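Uncharacterized protein AF_1796 (Archaeoglobus fulgidus, PDB 1VIM) is of unknown function but probably binds a carbohydrate derivative, perhaps a sugar phosphate, and may act as an isomerase of the SIS type. Local coordinates at residues V37-K42 with A134-V139. Sequence-based numbering, arbitrary orientation.
Sequences VGEMIK and ADVVMV
Val136 and Met138, alternate residues of strand 136-139 with side chains toward the helix, fit against the helical turn that carries Val37, Glu39 and Met40. Val136 is the bump at one end: its two methyls press on the helix surface, CG2 lying 3.9 Å from Glu39 CB and CG1 4.1 Å from Met40 N. Met138 fills the hollow between Val37 and Met40. Its chain leaves the strand with CG anti to the backbone N (chi1 -176°), then bends at chi2 and chi3; SD lies 3.9 Å from Val37 N, and the methyl CE 3.9 Å from Val37 CG2. The extended Met40 chain crosses that of Met138 at about a right angle, its SD 3.9 Å from Met138 CG. An alanine in place of Met138 would probably open a gap beside Val37 CG2 and Met40 SD. In this alpha/beta SIS domain, helices 34-46 and 160-181 both cover the parallel sheet here, Leu173 touching Val37 and Met40, and Phe169 touching Met138 on the outermost strand within this chain. At the exposed margin, a water donates to Asp135 O (2.9 Å) and weakly to Glu39 OE1. Direct contact is van der Waals packing, mostly apolar, and the join rests on side-chain shape, with polar linkage confined to one water bridge.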
loop_
_atom_site.group_PDB
_atom_site.type_symbol
_atom_site.label_atom_id
_atom_site.label_comp_id
_atom_site.label_asym_id
_atom_site.label_seq_id
_atom_site.Cartn_x
_atom_site.Cartn_y
_atom_site.Cartn_z
ATOM N N VAL A 37 -0.598 -26.746 14.592
ATOM C CA VAL A 37 0.390 -26.353 13.609
ATOM C C VAL A 37 0.306 -27.298 12.403
ATOM O O VAL A 37 0.277 -26.842 11.269
ATOM C CB VAL A 37 1.802 -26.378 14.202
ATOM C CG1 VAL A 37 2.857 -26.226 13.103
ATOM C CG2 VAL A 37 1.940 -25.286 15.279
ATOM N N GLY A 38 0.261 -28.610 12.646
ATOM C CA GLY A 38 0.142 -29.554 11.548
ATOM C C GLY A 38 -1.099 -29.340 10.692
ATOM O O GLY A 38 -1.032 -29.449 9.451
ATOM N N GLU A 39 -2.241 -29.056 11.336
ATOM C CA GLU A 39 -3.509 -28.823 10.621
ATOM C C GLU A 39 -3.409 -27.561 9.758
ATOM O O GLU A 39 -3.908 -27.513 8.625
ATOM C CB GLU A 39 -4.688 -28.690 11.596
ATOM C CG GLU A 39 -5.040 -29.986 12.311
ATOM C CD GLU A 39 -5.907 -29.757 13.534
ATOM O OE1 GLU A 39 -6.324 -28.597 13.781
ATOM O OE2 GLU A 39 -6.171 -30.750 14.260
ATOM N N MET A 40 -2.776 -26.528 10.307
ATOM C CA MET A 40 -2.563 -25.290 9.542
ATOM C C MET A 40 -1.686 -25.529 8.315
ATOM O O MET A 40 -2.018 -25.092 7.208
ATOM C CB MET A 40 -1.958 -24.197 10.439
ATOM C CG MET A 40 -1.634 -22.907 9.699
ATOM S SD MET A 40 -1.187 -21.604 10.860
ATOM C CE MET A 40 -0.975 -20.205 9.726
ATOM N N ILE A 41 -0.573 -26.248 8.501
ATOM C CA ILE A 41 0.284 -26.599 7.364
ATOM C C ILE A 41 -0.488 -27.396 6.316
ATOM O O ILE A 41 -0.389 -27.131 5.121
ATOM C CB ILE A 41 1.535 -27.380 7.827
ATOM C CG1 ILE A 41 2.437 -26.429 8.606
ATOM C CG2 ILE A 41 2.322 -27.958 6.624
ATOM C CD1 ILE A 41 3.607 -27.114 9.308
ATOM N N LYS A 42 -1.270 -28.381 6.768
ATOM C CA LYS A 42 -2.063 -29.187 5.856
ATOM C C LYS A 42 -3.028 -28.343 5.002
ATOM O O LYS A 42 -3.122 -28.553 3.782
ATOM C CB LYS A 42 -2.837 -30.266 6.622
ATOM C CG LYS A 42 -3.685 -31.163 5.736
ATOM N N ALA A 134 -13.605 -20.425 12.119
ATOM C CA ALA A 134 -12.392 -20.948 11.496
ATOM C C ALA A 134 -12.383 -22.450 11.418
ATOM O O ALA A 134 -12.900 -23.134 12.300
ATOM C CB ALA A 134 -11.186 -20.498 12.276
ATOM N N ASP A 135 -11.774 -22.963 10.364
ATOM C CA ASP A 135 -11.517 -24.388 10.278
ATOM C C ASP A 135 -10.382 -24.827 11.181
ATOM O O ASP A 135 -10.393 -25.965 11.703
ATOM C CB ASP A 135 -11.235 -24.753 8.821
ATOM C CG ASP A 135 -12.417 -24.483 7.958
ATOM O OD1 ASP A 135 -12.525 -23.385 7.385
ATOM O OD2 ASP A 135 -13.336 -25.327 7.798
ATOM N N VAL A 136 -9.390 -23.951 11.356
ATOM C CA VAL A 136 -8.248 -24.187 12.224
ATOM C C VAL A 136 -8.049 -22.905 13.012
ATOM O O VAL A 136 -7.989 -21.801 12.433
ATOM C CB VAL A 136 -6.954 -24.492 11.421
ATOM C CG1 VAL A 136 -5.758 -24.557 12.324
ATOM C CG2 VAL A 136 -7.103 -25.802 10.637
ATOM N N VAL A 137 -8.002 -23.044 14.329
ATOM C CA VAL A 137 -7.795 -21.924 15.238
ATOM C C VAL A 137 -6.388 -22.074 15.798
ATOM O O VAL A 137 -6.129 -22.972 16.616
ATOM C CB VAL A 137 -8.840 -21.931 16.369
ATOM C CG1 VAL A 137 -8.590 -20.795 17.355
ATOM C CG2 VAL A 137 -10.250 -21.902 15.778
ATOM N N MET A 138 -5.472 -21.234 15.315
ATOM C CA MET A 138 -4.089 -21.284 15.719
ATOM C C MET A 138 -3.873 -20.251 16.810
ATOM O O MET A 138 -3.802 -19.043 16.541
ATOM C CB MET A 138 -3.203 -21.059 14.485
ATOM C CG MET A 138 -1.722 -21.167 14.718
ATOM S SD MET A 138 -1.196 -22.888 15.053
ATOM C CE MET A 138 -0.580 -22.693 16.655
ATOM N N VAL A 139 -3.860 -20.720 18.059
ATOM C CA VAL A 139 -3.836 -19.808 19.187
ATOM C C VAL A 139 -2.426 -19.366 19.478
ATOM O O VAL A 139 -1.534 -20.174 19.726
ATOM C CB VAL A 139 -4.456 -20.448 20.429
ATOM C CG1 VAL A 139 -4.419 -19.461 21.585
ATOM C CG2 VAL A 139 -5.894 -20.865 20.131
HETATM O O HOH W 1 -8.903 -28.486 12.002
#